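Local coordinates for protein 4-alpha-glucanotransferase (Aquifex aeolicus, PDB 1TZ7) that belongs to the amylomaltase family and is a single-chain protein built on an eight-stranded parallel beta/alpha barrel, at residues 30-35 / 479-484; 66-71 / 78-83. All coordinates share one frame; numbering follows the deposited sequence.

Contact 1: 30-35 / 479-484; sequences VTSLPS and WRWRIK
Trp479 reaches Thr31 through a water, which donates to Trp479 O at 3.0 Å and accepts from Thr31 OG1 at 2.7 Å. The same water donates to Trp481 O, a carbonyl that also accepts from Ser32 OG at 2.8 Å, with the hydroxyl tilted 31° from the carbonyl plane. Ser32 OG additionally lies 3.5 Å from Trp481 CE3. In this way the loop that follows barrel strand 23-27 meets the long loop after helix 457-460, beyond strand 452-456, joining the first and last strands of the beta/alpha barrel beyond their C-terminal ends. Arg482, bent at its second and third torsions, folds over the turn at residues 33-35. Its NH2 makes an almost straight bond (170°) to a lone pair of Ser35 O at 3.0 Å, in the guanidinium plane, and a weak one to Leu33 O; NE is held by Gly113 O. Ile483 N donates to Ser32 O at 2.8 Å in the carbonyl plane, and Ile483 O rests 3.5 Å from Pro34 CB. Pro34, centre of an inverse gamma turn, lays its ring CD over Ile483 CB at 4.2 Å.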
loop_
_atom_site.group_PDB
_atom_site.type_symbol
_atom_site.label_atom_id
_atom_site.label_comp_id
_atom_site.label_asym_id
_atom_site.label_seq_id
_atom_site.Cartn_x
_atom_site.Cartn_y
_atom_site.Cartn_z
ATOM N N VAL A 30 -8.260 1.740 -2.928
ATOM C CA VAL A 30 -9.650 1.384 -2.679
ATOM C C VAL A 30 -10.445 2.577 -2.120
ATOM O O VAL A 30 -11.602 2.761 -2.462
ATOM C CB VAL A 30 -9.751 0.176 -1.701
ATOM C CG1 VAL A 30 -11.198 -0.129 -1.369
ATOM C CG2 VAL A 30 -9.066 -1.070 -2.308
ATOM N N THR A 31 -9.805 3.383 -1.264
ATOM C CA THR A 31 -10.493 4.511 -0.606
ATOM C C THR A 31 -10.996 5.528 -1.622
ATOM O O THR A 31 -11.983 6.211 -1.378
ATOM C CB THR A 31 -9.558 5.222 0.404
ATOM O OG1 THR A 31 -8.369 5.673 -0.259
ATOM C CG2 THR A 31 -9.059 4.257 1.477
ATOM N N SER A 32 -10.306 5.624 -2.758
ATOM C CA SER A 32 -10.608 6.641 -3.770
ATOM C C SER A 32 -11.830 6.281 -4.630
ATOM O O SER A 32 -12.348 7.126 -5.360
ATOM C CB SER A 32 -9.390 6.871 -4.670
ATOM O OG SER A 32 -8.290 7.336 -3.919
ATOM N N LEU A 33 -12.285 5.031 -4.537
ATOM C CA LEU A 33 -13.523 4.598 -5.219
ATOM C C LEU A 33 -14.702 5.457 -4.753
ATOM O O LEU A 33 -14.780 5.819 -3.578
ATOM C CB LEU A 33 -13.824 3.127 -4.898
ATOM C CG LEU A 33 -13.399 1.975 -5.837
ATOM C CD1 LEU A 33 -12.781 2.351 -7.159
ATOM C CD2 LEU A 33 -12.681 0.817 -5.133
ATOM N N PRO A 34 -15.622 5.780 -5.673
ATOM C CA PRO A 34 -16.764 6.654 -5.360
ATOM C C PRO A 34 -17.958 5.921 -4.708
ATOM O O PRO A 34 -19.094 6.076 -5.156
ATOM C CB PRO A 34 -17.157 7.202 -6.734
ATOM C CG PRO A 34 -16.807 6.103 -7.693
ATOM C CD PRO A 34 -15.624 5.356 -7.087
ATOM N N SER A 35 -17.695 5.151 -3.659
ATOM C CA SER A 35 -18.749 4.432 -2.953
ATOM C C SER A 35 -19.556 5.392 -2.075
ATOM O O SER A 35 -19.062 6.449 -1.691
ATOM C CB SER A 35 -18.150 3.320 -2.096
ATOM O OG SER A 35 -17.321 2.471 -2.873
ATOM N N TRP A 479 -4.289 11.123 1.850
ATOM C CA TRP A 479 -5.017 9.865 1.642
ATOM C C TRP A 479 -6.515 10.081 1.528
ATOM O O TRP A 479 -7.301 9.145 1.710
ATOM C CB TRP A 479 -4.710 8.866 2.766
ATOM C CG TRP A 479 -3.277 8.864 3.178
ATOM C CD1 TRP A 479 -2.761 9.347 4.339
ATOM C CD2 TRP A 479 -2.174 8.362 2.427
ATOM N NE1 TRP A 479 -1.397 9.173 4.362
ATOM C CE2 TRP A 479 -1.010 8.574 3.197
ATOM C CE3 TRP A 479 -2.042 7.751 1.173
ATOM C CZ2 TRP A 479 0.262 8.195 2.760
ATOM C CZ3 TRP A 479 -0.780 7.375 0.742
ATOM C CH2 TRP A 479 0.356 7.600 1.536
ATOM N N ARG A 480 -6.913 11.306 1.210
ATOM C CA ARG A 480 -8.307 11.680 1.254
ATOM C C ARG A 480 -8.960 11.743 -0.143
ATOM O O ARG A 480 -10.179 11.722 -0.249
ATOM C CB ARG A 480 -8.469 13.024 1.982
ATOM C CG ARG A 480 -7.889 13.015 3.434
ATOM C CD ARG A 480 -8.447 14.101 4.357
ATOM N NE ARG A 480 -9.581 13.648 5.066
ATOM C CZ ARG A 480 -9.739 13.506 6.389
ATOM N NH1 ARG A 480 -10.918 13.127 6.778
ATOM N NH2 ARG A 480 -8.762 13.649 7.298
ATOM N N TRP A 481 -8.155 11.818 -1.205
ATOM C CA TRP A 481 -8.718 12.046 -2.543
ATOM C C TRP A 481 -9.618 10.905 -2.968
ATOM O O TRP A 481 -9.277 9.740 -2.799
ATOM C CB TRP A 481 -7.636 12.232 -3.602
ATOM C CG TRP A 481 -8.243 12.373 -4.981
ATOM C CD1 TRP A 481 -8.876 13.475 -5.490
ATOM C CD2 TRP A 481 -8.314 11.369 -6.001
ATOM N NE1 TRP A 481 -9.318 13.222 -6.768
ATOM C CE2 TRP A 481 -8.985 11.937 -7.107
ATOM C CE3 TRP A 481 -7.867 10.042 -6.101
ATOM C CZ2 TRP A 481 -9.218 11.230 -8.288
ATOM C CZ3 TRP A 481 -8.101 9.347 -7.273
ATOM C CH2 TRP A 481 -8.773 9.943 -8.350
ATOM N N ARG A 482 -10.767 11.252 -3.539
ATOM C CA ARG A 482 -11.665 10.268 -4.136
ATOM C C ARG A 482 -12.122 10.723 -5.510
ATOM O O ARG A 482 -12.201 11.926 -5.789
ATOM C CB ARG A 482 -12.893 10.054 -3.242
ATOM C CG ARG A 482 -12.574 9.545 -1.850
ATOM C CD ARG A 482 -13.631 8.606 -1.283
ATOM N NE ARG A 482 -14.902 9.285 -1.042
ATOM C CZ ARG A 482 -16.098 8.705 -1.141
ATOM N NH1 ARG A 482 -17.190 9.408 -0.901
ATOM N NH2 ARG A 482 -16.203 7.422 -1.483
ATOM N N ILE A 483 -12.427 9.760 -6.364
ATOM C CA ILE A 483 -13.143 10.021 -7.603
ATOM C C ILE A 483 -14.491 10.648 -7.292
ATOM O O ILE A 483 -15.238 10.139 -6.453
ATOM C CB ILE A 483 -13.345 8.692 -8.391
ATOM C CG1 ILE A 483 -11.994 8.121 -8.830
ATOM C CG2 ILE A 483 -14.240 8.916 -9.600
ATOM C CD1 ILE A 483 -12.037 6.621 -9.163
ATOM N N LYS A 484 -14.798 11.760 -7.973
ATOM C CA LYS A 484 -16.079 12.458 -7.802
ATOM C C LYS A 484 -16.885 12.506 -9.117
ATOM O O LYS A 484 -18.034 12.947 -9.131
ATOM C CB LYS A 484 -15.843 13.894 -7.307
ATOM C CG LYS A 484 -15.167 13.988 -5.947
ATOM C CD LYS A 484 -14.708 15.423 -5.651
ATOM C CE LYS A 484 -13.496 15.449 -4.727
ATOM N NZ LYS A 484 -12.256 14.971 -5.407
HETATM O O HOH W 1 -8.960 8.278 -0.597
#

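Contact 2: 66-71 / 78-83; sequences LNPTSL and YSSNSL
The backbones of 66-71 and 78-83 run past each other as irregular coil, closest at Asn67 and Leu83, whose CA atoms are 5.9 Å apart. Both belong to the long loop between barrel strand 60-62 and helix 94-98, which doubles back so that its two limbs meet, with an ST turn at Ser80 on the returning limb. Ser80 OG is the pivot. It donates to Pro68 O at 2.5 Å, a short bond in the carbonyl plane and on a lone pair (C=O...donor angle 131°), and accepts from Ser82 N at 3.2 Å to close the turn. With OG anti to the backbone N (chi1 179°), the hydroxyl leans over the Pro68 ring and comes 3.2 Å from CD. Asn81 comes to the same side of the ring, nearer CG, its side chain crossing the ring obliquely; Tyr155 of helix 149-165 also touches Pro68. Asn67 points its CB into the other limb, 3.1 Å from Ser82 O. Its amide passes alongside the Leu83 backbone and is held by ND2 donating to Ala85 O, just beyond the segment. Ser82 OG likewise bonds to the backbone further along, at Phe84 N and Ala85 N. On the far side of Ser80, Ser79 and Ser70 do not bond directly: a water accepts from Ser70 N at 3.1 Å and donates to Ser79 O at 2.9 Å.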
loop_
_atom_site.group_PDB
_atom_site.type_symbol
_atom_site.label_atom_id
_atom_site.label_comp_id
_atom_site.label_asym_id
_atom_site.label_seq_id
_atom_site.Cartn_x
_atom_site.Cartn_y
_atom_site.Cartn_z
ATOM N N LEU A 66 -3.415 -2.392 2.390
ATOM C CA LEU A 66 -4.800 -2.558 2.827
ATOM C C LEU A 66 -4.861 -2.664 4.347
ATOM O O LEU A 66 -5.894 -3.002 4.911
ATOM C CB LEU A 66 -5.403 -3.826 2.187
ATOM C CG LEU A 66 -6.177 -3.670 0.866
ATOM C CD1 LEU A 66 -5.562 -2.626 -0.034
ATOM C CD2 LEU A 66 -6.260 -5.018 0.147
ATOM N N ASN A 67 -3.743 -2.367 5.007
ATOM C CA ASN A 67 -3.644 -2.517 6.458
ATOM C C ASN A 67 -4.497 -1.464 7.192
ATOM O O ASN A 67 -4.753 -0.386 6.658
ATOM C CB ASN A 67 -2.183 -2.404 6.903
ATOM C CG ASN A 67 -1.283 -3.442 6.247
ATOM O OD1 ASN A 67 -0.124 -3.169 5.963
ATOM N ND2 ASN A 67 -1.824 -4.652 6.009
ATOM N N PRO A 68 -4.933 -1.785 8.411
ATOM C CA PRO A 68 -5.789 -0.875 9.187
ATOM C C PRO A 68 -5.129 0.482 9.426
ATOM O O PRO A 68 -3.947 0.548 9.761
ATOM C CB PRO A 68 -5.999 -1.620 10.520
ATOM C CG PRO A 68 -4.998 -2.739 10.525
ATOM C CD PRO A 68 -4.651 -3.038 9.133
ATOM N N THR A 69 -5.895 1.548 9.246
ATOM C CA THR A 69 -5.386 2.902 9.437
ATOM C C THR A 69 -6.034 3.541 10.651
ATOM O O THR A 69 -7.020 3.035 11.178
ATOM C CB THR A 69 -5.661 3.760 8.188
ATOM O OG1 THR A 69 -7.054 3.727 7.872
ATOM C CG2 THR A 69 -4.988 3.171 6.960
ATOM N N SER A 70 -5.471 4.655 11.093
ATOM C CA SER A 70 -5.989 5.364 12.253
ATOM C C SER A 70 -5.837 6.876 12.078
ATOM O O SER A 70 -4.960 7.343 11.356
ATOM C CB SER A 70 -5.256 4.908 13.521
ATOM O OG SER A 70 -3.960 5.473 13.592
ATOM N N LEU A 71 -6.704 7.629 12.749
ATOM C CA LEU A 71 -6.598 9.096 12.802
ATOM C C LEU A 71 -5.207 9.530 13.290
ATOM O O LEU A 71 -4.639 10.511 12.798
ATOM C CB LEU A 71 -7.668 9.665 13.751
ATOM C CG LEU A 71 -8.926 10.351 13.172
ATOM C CD1 LEU A 71 -9.057 10.169 11.681
ATOM C CD2 LEU A 71 -10.171 9.833 13.885
ATOM N N TYR A 78 0.639 3.236 5.413
ATOM C CA TYR A 78 2.005 2.764 5.641
ATOM C C TYR A 78 2.398 2.842 7.117
ATOM O O TYR A 78 3.538 2.559 7.472
ATOM C CB TYR A 78 2.995 3.575 4.798
ATOM C CG TYR A 78 2.767 3.452 3.309
ATOM C CD1 TYR A 78 3.398 2.456 2.568
ATOM C CD2 TYR A 78 1.917 4.327 2.642
ATOM C CE1 TYR A 78 3.187 2.336 1.194
ATOM C CE2 TYR A 78 1.700 4.216 1.269
ATOM C CZ TYR A 78 2.337 3.222 0.554
ATOM O OH TYR A 78 2.127 3.114 -0.797
ATOM N N SER A 79 1.445 3.223 7.969
ATOM C CA SER A 79 1.672 3.255 9.418
ATOM C C SER A 79 0.493 2.621 10.161
ATOM O O SER A 79 -0.411 3.318 10.634
ATOM C CB SER A 79 1.889 4.691 9.894
ATOM O OG SER A 79 2.456 4.715 11.187
ATOM N N SER A 80 0.521 1.295 10.259
ATOM C CA SER A 80 -0.630 0.517 10.701
ATOM C C SER A 80 -0.268 -0.297 11.935
ATOM O O SER A 80 0.899 -0.594 12.172
ATOM C CB SER A 80 -1.082 -0.431 9.574
ATOM O OG SER A 80 -2.180 -1.226 9.980
ATOM N N ASN A 81 -1.275 -0.667 12.717
ATOM C CA ASN A 81 -1.059 -1.571 13.840
ATOM C C ASN A 81 -0.996 -3.063 13.419
ATOM O O ASN A 81 -0.965 -3.943 14.265
ATOM C CB ASN A 81 -2.130 -1.356 14.940
ATOM C CG ASN A 81 -3.566 -1.533 14.426
ATOM O OD1 ASN A 81 -3.809 -2.227 13.444
ATOM N ND2 ASN A 81 -4.519 -0.896 15.109
ATOM N N SER A 82 -0.971 -3.323 12.106
ATOM C CA SER A 82 -0.767 -4.691 11.593
ATOM C C SER A 82 -0.413 -4.696 10.107
ATOM O O SER A 82 -1.090 -4.067 9.297
ATOM C CB SER A 82 -2.016 -5.536 11.822
ATOM O OG SER A 82 -1.845 -6.844 11.305
ATOM N N LEU A 83 0.651 -5.425 9.758
ATOM C CA LEU A 83 1.060 -5.587 8.357
ATOM C C LEU A 83 0.283 -6.710 7.678
ATOM O O LEU A 83 0.441 -6.946 6.482
ATOM C CB LEU A 83 2.568 -5.881 8.272
ATOM C CG LEU A 83 3.492 -4.779 8.790
ATOM C CD1 LEU A 83 4.927 -5.278 8.872
ATOM C CD2 LEU A 83 3.399 -3.535 7.902
HETATM O O HOH W 2 -2.728 4.770 9.620
#

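In the fold
Contact 2 is nested within the chain closed by contact 1: segment 30-35 comes first, both limbs of 66-71 / 78-83 follow, and 479-484 arrives nearly 400 residues later. Their centres lie about 17 Å apart, and they meet directly where Trp479 CH2 packs at 3.7 Å on Tyr78 CE2. Each is a loop contact of the parallel barrel. Contact 1 joins the loop after 23-27 to the loop that comes beyond the neighbouring strand 452-456 and helix 457-460, whereas contact 2 folds the loop after 60-62, the next strand on the other side of 23-27, onto itself. Connections following three strands adjacent in the barrel thus come together, and both contacts are buried.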